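Endo-alpha-mannosidase (Bacteroides thetaiotaomicron, PDB 4ACZ) probably hydrolyses internal alpha-mannosidic linkages of mannose-containing glycans, as an endo-acting glycoside hydrolase of family 99 with a TIM-barrel fold. Local coordinates at residues Leu229-Leu234 against Phe254-Thr259; Thr37-Thr42 against Tyr366-Phe371; Lys187-Ile192 against Leu223-Thr228. All blocks are in the same frame, centred on the assembly; numbering follows the deposited sequence.

Contact 1: residues Leu229-Leu234 against Phe254-Thr259; sequences LKESEL and FTNAST
Two successive loops of a TIM barrel, one following strand 223-227 and the other following strand 244-246, meet where Leu229 and Glu231 receive the type I turn that runs from Asn256 to Thr259. Such loops leave the C-terminal ends of the barrel strands, and here backbone and amide groups do most of the joining. Ala257 N donates to Leu229 O at 3.0 Å, coming from above the carbonyl plane rather than along a lone pair. A water adds a weak bond to the same oxygen while accepting from Asn256 N, and so bridges the two backbones from the other side of the carbonyl plane. The methyl of Ala257 packs on the same side of this carbonyl as its amide, with Ala257 CB 3.5 Å from Leu229 O, and Thr255 CB closes in on the same oxygen at 3.3 Å.

With CG of Asn256 swung anti to the backbone N (chi1 175°), Asn256 CB lies 3.8 Å from Lys230 CB, and Asn256 OD1 accepts from Glu231 N at 2.9 Å. That bond is nearly straight, 173° at the hydrogen, though the donor is tilted from the amide plane. A second water links Asn256 OD1, weakly, to Ser232 N at the short 3-10 turn. Glu231 CB also rests against OD1, while its carboxylate bonds through OE2 to Ser265 of helix 263-272. Apolar contact is slight, Leu229 CD2 meeting Thr255 CG2 at 4.0 Å.

Hydroxyls at and just before the turn brace it: Thr255 OG1 accepts from Ser258 N in an ST motif, and Thr259 OG1 donates to Thr255 O. The chemistry implies a joint set by directional polar bonds and bridging water, in which the Glu231 N-H, with some help from water, probably holds the Asn256 amide in its rotation.

Contact 2: residues Thr37-Thr42 against Tyr366-Phe371; sequences TLDDHT and YWVDEF
Asp39 lies across from Val368 with 7.2 Å between their CA atoms, where the chain makes a type I turn from Asp39 to Thr42 beside helix 359-376, and no hydrogen bond passes between the two segments. The side chains therefore make the contact, and they do so through Val368 and Phe371, one helical turn apart. Asp39 CB meets the CG1 methyl of Val368 at 3.6 Å, the methyl that stands anti to the backbone N (chi1 172°). Phe371 reaches farther and offers the edge of its ring: CE2 lies 3.7 Å from Asp39 OD2 and 4.0 Å from His41 CB, both of these atoms near the ring plane. The carboxylate stands steeply against that ring, 79° between the planes. Thr42 OG1 approaches the same ring obliquely, 3.8 Å from Phe371 CD2.

The carboxylate is held by its own turn and by the helix. Asp39 OD2 accepts from Thr42 OG1 at 2.8 Å, on the anti side, and from His41 N at 3.0 Å in an Asx turn; the two donors come from opposite faces of the carboxylate plane. The other oxygen, OD1, forms a salt bridge with Arg372 of helix 359-376, so both ends of a buried acid are satisfied, which would be expected to stabilise its charged form. Were Asp39 replaced by alanine, the His41 amide and the Thr42 hydroxyl would probably lose their shared acceptor and Arg372 its mate.

Around the turn, His41 stacks on Tyr321, and Tyr311 of helix 305-316 packs on both Thr42 and Val368. With strand 42-46 starting the barrel and helix 359-376 the last of the modelled chain, the arrangement is that of a TIM barrel in which the last helix packs against the entry to the first strand.

Contact 3: residues Lys187-Ile192 against Leu223-Thr228; sequences KPLFFI and LFIGLT
Four backbone hydrogen bonds of 2.8 Å set the register of two parallel strands: Leu223 N gives to Pro188 O, Phe190 N to Leu223 O, Ile225 N to Phe190 O and Ile192 N to Ile225 O. The ladder fades at its end, where Leu227 N reaches Ile192 O only weakly, at 3.3 Å. Between the rungs, CA-H...O contacts run from Leu189 to Leu223 O and from Phe191 to Ile225 O.

On one face, Leu189 CD1 touches both Leu223 CB and Ile225 CG1, and Phe191 CD1 lies 3.8 Å from Ile225 CG2. The other face carries Phe190 and Phe224, each with CG anti to the carbonyl carbon (chi1 -67° and -56°), which lays the rings side by side. Their planes are 11° apart but slid, centroids 5.5 Å apart, so the rings barely overlap; the closest atoms are Phe190 CD1 and Phe224 CE1, 3.5 Å apart. Ile192 CD1 approaches Phe224 CB on the same face.

Phe190 and Phe224 face helix 161-175 through Ile171 and Ile168, while Phe207 of helix 200-207 stacks on Phe224. The two strands, joined through helix 200-207 as a beta-alpha-beta unit, are flanked in the barrel by strands 148-153 and 244-246.

How the contacts relate
The three contacts sample different levels of one barrel. Contact 3 is core: neighbouring strands, a regular backbone ladder and apolar faces. Contact 2 is also buried, yet it joins chain positions more than 300 residues apart and relies on side chains, with an acid held by its own turn and an arginine; contacts 1 and 3 are both nested inside the loop it closes. Contact 1 lies at the surface and uses irregular loop bonds and water. Its segment 229-234 follows directly on segment 223-228 of contact 3, in the loop after strand 223-227, and the two contacts touch where Ala257 CB packs on Thr228 O at 3.3 Å. Contact 2 touches neither, its centre about 25 Å from that of contact 1.

Contact 1: residues Leu229-Leu234 against Phe254-Thr259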
loop_
_atom_site.group_PDB
_atom_site.type_symbol
_atom_site.label_atom_id
_atom_site.label_comp_id
_atom_site.label_asym_id
_atom_site.label_seq_id
_atom_site.Cartn_x
_atom_site.Cartn_y
_atom_site.Cartn_z
ATOM N N LEU B 229 -0.816 -13.624 -6.903
ATOM C CA LEU B 229 0.610 -13.826 -7.126
ATOM C C LEU B 229 0.870 -14.261 -8.553
ATOM O O LEU B 229 1.932 -13.992 -9.115
ATOM C CB LEU B 229 1.186 -14.867 -6.149
ATOM C CG LEU B 229 1.072 -14.489 -4.667
ATOM C CD1 LEU B 229 1.518 -15.664 -3.798
ATOM C CD2 LEU B 229 1.902 -13.241 -4.373
ATOM N N LYS B 230 -0.106 -14.932 -9.142
ATOM C CA LYS B 230 0.068 -15.423 -10.486
ATOM C C LYS B 230 -1.233 -15.558 -11.244
ATOM O O LYS B 230 -2.317 -15.822 -10.667
ATOM C CB LYS B 230 0.869 -16.729 -10.508
ATOM C CG LYS B 230 0.382 -17.812 -9.572
ATOM C CD LYS B 230 1.306 -19.032 -9.600
ATOM C CE LYS B 230 2.491 -18.869 -8.679
ATOM N NZ LYS B 230 3.351 -20.085 -8.789
ATOM N N GLU B 231 -1.118 -15.349 -12.552
ATOM C CA GLU B 231 -2.267 -15.425 -13.430
ATOM C C GLU B 231 -2.973 -16.760 -13.413
ATOM O O GLU B 231 -4.191 -16.797 -13.510
ATOM C CB GLU B 231 -1.872 -15.087 -14.859
ATOM C CG GLU B 231 -2.290 -13.708 -15.204
ATOM C CD GLU B 231 -2.173 -13.413 -16.685
ATOM O OE1 GLU B 231 -1.024 -13.354 -17.160
ATOM O OE2 GLU B 231 -3.234 -13.206 -17.335
ATOM N N SER B 232 -2.219 -17.851 -13.284
ATOM C CA SER B 232 -2.831 -19.187 -13.298
ATOM C C SER B 232 -3.727 -19.393 -12.076
ATOM O O SER B 232 -4.571 -20.306 -12.048
ATOM C CB SER B 232 -1.771 -20.279 -13.413
ATOM O OG SER B 232 -0.904 -20.319 -12.292
ATOM N N GLU B 233 -3.543 -18.530 -11.074
ATOM C CA GLU B 233 -4.328 -18.585 -9.834
ATOM C C GLU B 233 -5.467 -17.555 -9.756
ATOM O O GLU B 233 -6.083 -17.379 -8.703
ATOM C CB GLU B 233 -3.404 -18.446 -8.615
ATOM C CG GLU B 233 -2.528 -19.655 -8.346
ATOM C CD GLU B 233 -1.510 -19.410 -7.233
ATOM O OE1 GLU B 233 -1.548 -18.330 -6.615
ATOM O OE2 GLU B 233 -0.666 -20.291 -6.979
ATOM N N LEU B 234 -5.768 -16.884 -10.863
ATOM C CA LEU B 234 -6.895 -15.949 -10.869
ATOM C C LEU B 234 -8.259 -16.629 -10.571
ATOM O O LEU B 234 -9.095 -16.018 -9.898
ATOM C CB LEU B 234 -6.938 -15.111 -12.156
ATOM C CG LEU B 234 -5.835 -14.061 -12.324
ATOM C CD1 LEU B 234 -5.844 -13.519 -13.754
ATOM C CD2 LEU B 234 -5.985 -12.923 -11.300
ATOM N N PHE B 254 9.182 -10.001 -9.723
ATOM C CA PHE B 254 9.197 -10.745 -8.449
ATOM C C PHE B 254 8.121 -11.832 -8.430
ATOM O O PHE B 254 8.394 -12.973 -8.060
ATOM C CB PHE B 254 9.048 -9.838 -7.221
ATOM C CG PHE B 254 9.036 -10.596 -5.913
ATOM C CD1 PHE B 254 10.167 -11.292 -5.489
ATOM C CD2 PHE B 254 7.898 -10.619 -5.111
ATOM C CE1 PHE B 254 10.158 -12.015 -4.286
ATOM C CE2 PHE B 254 7.883 -11.353 -3.909
ATOM C CZ PHE B 254 9.028 -12.037 -3.501
ATOM N N THR B 255 6.902 -11.484 -8.837
ATOM C CA THR B 255 5.880 -12.494 -9.066
ATOM C C THR B 255 5.453 -12.405 -10.514
ATOM O O THR B 255 5.745 -11.417 -11.201
ATOM C CB THR B 255 4.642 -12.331 -8.140
ATOM O OG1 THR B 255 3.987 -11.088 -8.417
ATOM C CG2 THR B 255 5.034 -12.378 -6.648
ATOM N N ASN B 256 4.769 -13.440 -10.977
ATOM C CA ASN B 256 4.110 -13.429 -12.283
ATOM C C ASN B 256 3.138 -12.241 -12.385
ATOM O O ASN B 256 3.115 -11.552 -13.406
ATOM C CB ASN B 256 3.365 -14.754 -12.491
ATOM C CG ASN B 256 2.561 -14.779 -13.779
ATOM O OD1 ASN B 256 1.349 -14.587 -13.769
ATOM N ND2 ASN B 256 3.237 -14.988 -14.891
ATOM N N ALA B 257 2.343 -12.009 -11.325
ATOM C CA ALA B 257 1.373 -10.894 -11.287
ATOM C C ALA B 257 2.021 -9.503 -11.280
ATOM O O ALA B 257 1.409 -8.536 -11.713
ATOM C CB ALA B 257 0.396 -11.039 -10.070
ATOM N N SER B 258 3.241 -9.398 -10.766
ATOM C CA SER B 258 3.942 -8.124 -10.731
ATOM C C SER B 258 4.895 -7.955 -11.930
ATOM O O SER B 258 5.854 -7.183 -11.872
ATOM C CB SER B 258 4.633 -7.907 -9.375
ATOM O OG SER B 258 5.863 -8.601 -9.303
ATOM N N THR B 259 4.610 -8.688 -13.011
ATOM C CA THR B 259 5.293 -8.523 -14.297
ATOM C C THR B 259 4.370 -7.727 -15.221
ATOM O O THR B 259 3.347 -8.242 -15.678
ATOM C CB THR B 259 5.663 -9.884 -14.940
ATOM O OG1 THR B 259 6.324 -10.704 -13.967
ATOM C CG2 THR B 259 6.594 -9.701 -16.170
HETATM O O HOH W 1 4.813 -15.738 -9.563
HETATM O O HOH W 2 0.735 -17.615 -13.920
#

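Contact 2: residues Thr37-Thr42 against Tyr366-Phe371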
loop_
_atom_site.group_PDB
_atom_site.type_symbol
_atom_site.label_atom_id
_atom_site.label_comp_id
_atom_site.label_asym_id
_atom_site.label_seq_id
_atom_site.Cartn_x
_atom_site.Cartn_y
_atom_site.Cartn_z
ATOM N N THR B 37 -7.109 18.698 -8.442
ATOM C CA THR B 37 -7.172 17.717 -9.573
ATOM C C THR B 37 -7.145 16.271 -9.040
ATOM O O THR B 37 -6.846 15.327 -9.789
ATOM C CB THR B 37 -6.010 17.946 -10.569
ATOM N N LEU B 38 -7.480 16.131 -7.750
ATOM C CA LEU B 38 -7.375 14.899 -6.968
ATOM C C LEU B 38 -8.109 13.673 -7.563
ATOM O O LEU B 38 -9.330 13.694 -7.748
ATOM C CB LEU B 38 -7.864 15.186 -5.548
ATOM C CG LEU B 38 -7.048 14.769 -4.325
ATOM C CD1 LEU B 38 -5.645 15.373 -4.296
ATOM C CD2 LEU B 38 -7.784 15.122 -3.045
ATOM N N ASP B 39 -7.375 12.599 -7.844
ATOM C CA ASP B 39 -8.002 11.441 -8.483
ATOM C C ASP B 39 -8.483 10.360 -7.507
ATOM O O ASP B 39 -7.680 9.790 -6.783
ATOM C CB ASP B 39 -7.083 10.811 -9.527
ATOM C CG ASP B 39 -7.805 9.762 -10.358
ATOM O OD1 ASP B 39 -8.608 10.161 -11.221
ATOM O OD2 ASP B 39 -7.594 8.553 -10.135
ATOM N N ASP B 40 -9.780 10.066 -7.508
ATOM C CA ASP B 40 -10.349 9.070 -6.576
ATOM C C ASP B 40 -10.259 7.594 -7.056
ATOM O O ASP B 40 -10.851 6.694 -6.438
ATOM C CB ASP B 40 -11.785 9.450 -6.164
ATOM C CG ASP B 40 -12.746 9.499 -7.329
ATOM O OD1 ASP B 40 -12.457 8.919 -8.400
ATOM O OD2 ASP B 40 -13.822 10.117 -7.174
ATOM N N HIS B 41 -9.537 7.360 -8.160
ATOM C CA HIS B 41 -9.236 6.011 -8.624
ATOM C C HIS B 41 -7.750 5.719 -8.513
ATOM O O HIS B 41 -7.271 4.699 -9.026
ATOM C CB HIS B 41 -9.672 5.809 -10.077
ATOM C CG HIS B 41 -11.081 5.328 -10.235
ATOM N ND1 HIS B 41 -12.148 5.921 -9.596
ATOM C CD2 HIS B 41 -11.607 4.359 -11.020
ATOM C CE1 HIS B 41 -13.265 5.321 -9.963
ATOM N NE2 HIS B 41 -12.963 4.375 -10.830
ATOM N N THR B 42 -7.016 6.613 -7.847
ATOM C CA THR B 42 -5.594 6.394 -7.590
ATOM C C THR B 42 -5.365 6.290 -6.084
ATOM O O THR B 42 -5.707 7.204 -5.328
ATOM C CB THR B 42 -4.714 7.505 -8.179
ATOM O OG1 THR B 42 -5.023 7.670 -9.574
ATOM C CG2 THR B 42 -3.218 7.142 -8.015
ATOM N N TYR B 366 1.904 13.842 -12.850
ATOM C CA TYR B 366 2.004 13.705 -14.308
ATOM C C TYR B 366 1.311 12.406 -14.775
ATOM O O TYR B 366 0.499 12.438 -15.705
ATOM C CB TYR B 366 3.479 13.735 -14.753
ATOM C CG TYR B 366 3.673 13.320 -16.201
ATOM C CD1 TYR B 366 3.507 14.240 -17.244
ATOM C CD2 TYR B 366 3.994 12.004 -16.529
ATOM C CE1 TYR B 366 3.657 13.853 -18.576
ATOM C CE2 TYR B 366 4.140 11.605 -17.854
ATOM C CZ TYR B 366 3.975 12.539 -18.867
ATOM O OH TYR B 366 4.137 12.140 -20.168
ATOM N N TRP B 367 1.624 11.270 -14.135
ATOM C CA TRP B 367 1.009 10.002 -14.543
ATOM C C TRP B 367 -0.472 9.943 -14.257
ATOM O O TRP B 367 -1.233 9.412 -15.076
ATOM C CB TRP B 367 1.746 8.777 -13.991
ATOM C CG TRP B 367 3.047 8.601 -14.656
ATOM C CD1 TRP B 367 4.283 8.693 -14.079
ATOM C CD2 TRP B 367 3.263 8.356 -16.050
ATOM N NE1 TRP B 367 5.259 8.508 -15.036
ATOM C CE2 TRP B 367 4.661 8.306 -16.253
ATOM C CE3 TRP B 367 2.407 8.168 -17.150
ATOM C CZ2 TRP B 367 5.235 8.071 -17.516
ATOM C CZ3 TRP B 367 2.972 7.935 -18.410
ATOM C CH2 TRP B 367 4.374 7.890 -18.577
ATOM N N VAL B 368 -0.888 10.506 -13.117
ATOM C CA VAL B 368 -2.309 10.619 -12.789
ATOM C C VAL B 368 -3.069 11.369 -13.893
ATOM O O VAL B 368 -4.157 10.961 -14.298
ATOM C CB VAL B 368 -2.552 11.333 -11.424
ATOM C CG1 VAL B 368 -4.050 11.601 -11.222
ATOM C CG2 VAL B 368 -1.979 10.513 -10.257
ATOM N N ASP B 369 -2.492 12.470 -14.359
ATOM C CA ASP B 369 -3.072 13.236 -15.459
ATOM C C ASP B 369 -3.195 12.375 -16.730
ATOM O O ASP B 369 -4.229 12.388 -17.395
ATOM C CB ASP B 369 -2.226 14.484 -15.746
ATOM C CG ASP B 369 -2.762 15.283 -16.929
ATOM O OD1 ASP B 369 -3.786 15.983 -16.760
ATOM O OD2 ASP B 369 -2.175 15.198 -18.033
ATOM N N GLU B 370 -2.138 11.632 -17.055
ATOM C CA GLU B 370 -2.142 10.702 -18.197
ATOM C C GLU B 370 -3.187 9.590 -18.048
ATOM O O GLU B 370 -3.818 9.180 -19.027
ATOM C CB GLU B 370 -0.759 10.080 -18.386
ATOM C CG GLU B 370 0.327 11.073 -18.771
ATOM C CD GLU B 370 0.071 11.681 -20.137
ATOM O OE1 GLU B 370 -0.158 10.916 -21.083
ATOM O OE2 GLU B 370 0.075 12.918 -20.263
ATOM N N PHE B 371 -3.358 9.118 -16.811
ATOM C CA PHE B 371 -4.344 8.085 -16.468
ATOM C C PHE B 371 -5.748 8.610 -16.765
ATOM O O PHE B 371 -6.555 7.922 -17.398
ATOM C CB PHE B 371 -4.183 7.727 -14.973
ATOM C CG PHE B 371 -5.176 6.717 -14.446
ATOM C CD1 PHE B 371 -5.367 5.488 -15.080
ATOM C CD2 PHE B 371 -5.867 6.972 -13.260
ATOM C CE1 PHE B 371 -6.259 4.541 -14.563
ATOM C CE2 PHE B 371 -6.754 6.031 -12.733
ATOM C CZ PHE B 371 -6.939 4.806 -13.391
#

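Contact 3: residues Lys187-Ile192 against Leu223-Thr228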
loop_
_atom_site.group_PDB
_atom_site.type_symbol
_atom_site.label_atom_id
_atom_site.label_comp_id
_atom_site.label_asym_id
_atom_site.label_seq_id
_atom_site.Cartn_x
_atom_site.Cartn_y
_atom_site.Cartn_z
ATOM N N LYS B 187 -19.557 1.737 -2.546
ATOM C CA LYS B 187 -19.089 0.736 -1.553
ATOM C C LYS B 187 -17.675 0.981 -1.032
ATOM O O LYS B 187 -16.813 1.448 -1.787
ATOM C CB LYS B 187 -19.207 -0.680 -2.137
ATOM C CG LYS B 187 -20.663 -1.216 -2.174
ATOM C CD LYS B 187 -20.783 -2.597 -2.867
ATOM C CE LYS B 187 -20.783 -2.453 -4.387
ATOM N NZ LYS B 187 -21.049 -3.768 -5.058
ATOM N N PRO B 188 -17.430 0.671 0.262
ATOM C CA PRO B 188 -16.072 0.664 0.802
ATOM C C PRO B 188 -15.222 -0.343 0.050
ATOM O O PRO B 188 -15.748 -1.318 -0.478
ATOM C CB PRO B 188 -16.248 0.147 2.247
ATOM C CG PRO B 188 -17.696 0.233 2.552
ATOM C CD PRO B 188 -18.424 0.156 1.233
ATOM N N LEU B 189 -13.917 -0.101 0.009
ATOM C CA LEU B 189 -12.981 -0.955 -0.711
ATOM C C LEU B 189 -11.930 -1.481 0.255
ATOM O O LEU B 189 -11.325 -0.697 0.970
ATOM C CB LEU B 189 -12.312 -0.133 -1.811
ATOM C CG LEU B 189 -11.397 -0.828 -2.811
ATOM C CD1 LEU B 189 -12.153 -1.181 -4.048
ATOM C CD2 LEU B 189 -10.301 0.138 -3.201
ATOM N N PHE B 190 -11.722 -2.799 0.290
ATOM C CA PHE B 190 -10.700 -3.375 1.173
ATOM C C PHE B 190 -9.680 -4.160 0.380
ATOM O O PHE B 190 -10.045 -5.017 -0.416
ATOM C CB PHE B 190 -11.322 -4.304 2.233
ATOM C CG PHE B 190 -12.176 -3.595 3.253
ATOM C CD1 PHE B 190 -13.531 -3.374 3.015
ATOM C CD2 PHE B 190 -11.626 -3.155 4.465
ATOM C CE1 PHE B 190 -14.332 -2.711 3.956
ATOM C CE2 PHE B 190 -12.413 -2.494 5.418
ATOM C CZ PHE B 190 -13.773 -2.281 5.172
ATOM N N PHE B 191 -8.401 -3.869 0.598
ATOM C CA PHE B 191 -7.323 -4.730 0.105
ATOM C C PHE B 191 -6.985 -5.769 1.152
ATOM O O PHE B 191 -6.991 -5.472 2.345
ATOM C CB PHE B 191 -6.088 -3.917 -0.238
ATOM C CG PHE B 191 -6.285 -2.974 -1.381
ATOM C CD1 PHE B 191 -6.052 -3.395 -2.691
ATOM C CD2 PHE B 191 -6.714 -1.661 -1.152
ATOM C CE1 PHE B 191 -6.228 -2.525 -3.765
ATOM C CE2 PHE B 191 -6.891 -0.765 -2.230
ATOM C CZ PHE B 191 -6.658 -1.198 -3.532
ATOM N N ILE B 192 -6.704 -6.991 0.715
ATOM C CA ILE B 192 -6.405 -8.062 1.659
ATOM C C ILE B 192 -5.090 -8.711 1.266
ATOM O O ILE B 192 -5.032 -9.523 0.322
ATOM C CB ILE B 192 -7.517 -9.139 1.758
ATOM C CG1 ILE B 192 -8.865 -8.511 2.136
ATOM C CG2 ILE B 192 -7.115 -10.220 2.807
ATOM C CD1 ILE B 192 -10.075 -9.403 1.814
ATOM N N LEU B 223 -16.243 -3.840 -1.496
ATOM C CA LEU B 223 -15.491 -4.450 -2.563
ATOM C C LEU B 223 -14.218 -4.989 -1.943
ATOM O O LEU B 223 -13.412 -4.242 -1.375
ATOM C CB LEU B 223 -15.184 -3.443 -3.674
ATOM C CG LEU B 223 -16.406 -2.929 -4.459
ATOM C CD1 LEU B 223 -16.123 -1.565 -5.090
ATOM C CD2 LEU B 223 -16.895 -3.940 -5.520
ATOM N N PHE B 224 -14.041 -6.299 -2.037
ATOM C CA PHE B 224 -12.920 -6.952 -1.392
ATOM C C PHE B 224 -11.943 -7.458 -2.412
ATOM O O PHE B 224 -12.288 -8.285 -3.280
ATOM C CB PHE B 224 -13.433 -8.070 -0.498
ATOM C CG PHE B 224 -14.434 -7.589 0.515
ATOM C CD1 PHE B 224 -14.000 -7.020 1.713
ATOM C CD2 PHE B 224 -15.801 -7.668 0.246
ATOM C CE1 PHE B 224 -14.912 -6.546 2.641
ATOM C CE2 PHE B 224 -16.728 -7.205 1.167
ATOM C CZ PHE B 224 -16.285 -6.637 2.373
ATOM N N ILE B 225 -10.715 -6.956 -2.275
ATOM C CA ILE B 225 -9.665 -7.109 -3.259
ATOM C C ILE B 225 -8.521 -7.961 -2.726
ATOM O O ILE B 225 -7.747 -7.514 -1.862
ATOM C CB ILE B 225 -9.097 -5.717 -3.692
ATOM C CG1 ILE B 225 -10.231 -4.699 -3.966
ATOM C CG2 ILE B 225 -8.072 -5.875 -4.814
ATOM C CD1 ILE B 225 -11.255 -5.094 -5.067
ATOM N N GLY B 226 -8.391 -9.166 -3.284
ATOM C CA GLY B 226 -7.379 -10.119 -2.830
ATOM C C GLY B 226 -6.055 -9.982 -3.553
ATOM O O GLY B 226 -6.011 -9.515 -4.683
ATOM N N LEU B 227 -4.977 -10.387 -2.896
ATOM C CA LEU B 227 -3.647 -10.349 -3.515
ATOM C C LEU B 227 -3.511 -11.547 -4.447
ATOM O O LEU B 227 -3.720 -12.686 -4.026
ATOM C CB LEU B 227 -2.539 -10.370 -2.450
ATOM C CG LEU B 227 -1.085 -10.399 -2.980
ATOM C CD1 LEU B 227 -0.793 -9.209 -3.881
ATOM C CD2 LEU B 227 -0.038 -10.495 -1.876
ATOM N N THR B 228 -3.198 -11.284 -5.715
ATOM C CA THR B 228 -2.875 -12.351 -6.654
ATOM C C THR B 228 -1.361 -12.409 -6.878
ATOM O O THR B 228 -0.703 -11.358 -7.008
ATOM C CB THR B 228 -3.623 -12.197 -8.006
ATOM O OG1 THR B 228 -3.281 -13.291 -8.851
ATOM C CG2 THR B 228 -3.241 -10.898 -8.709
#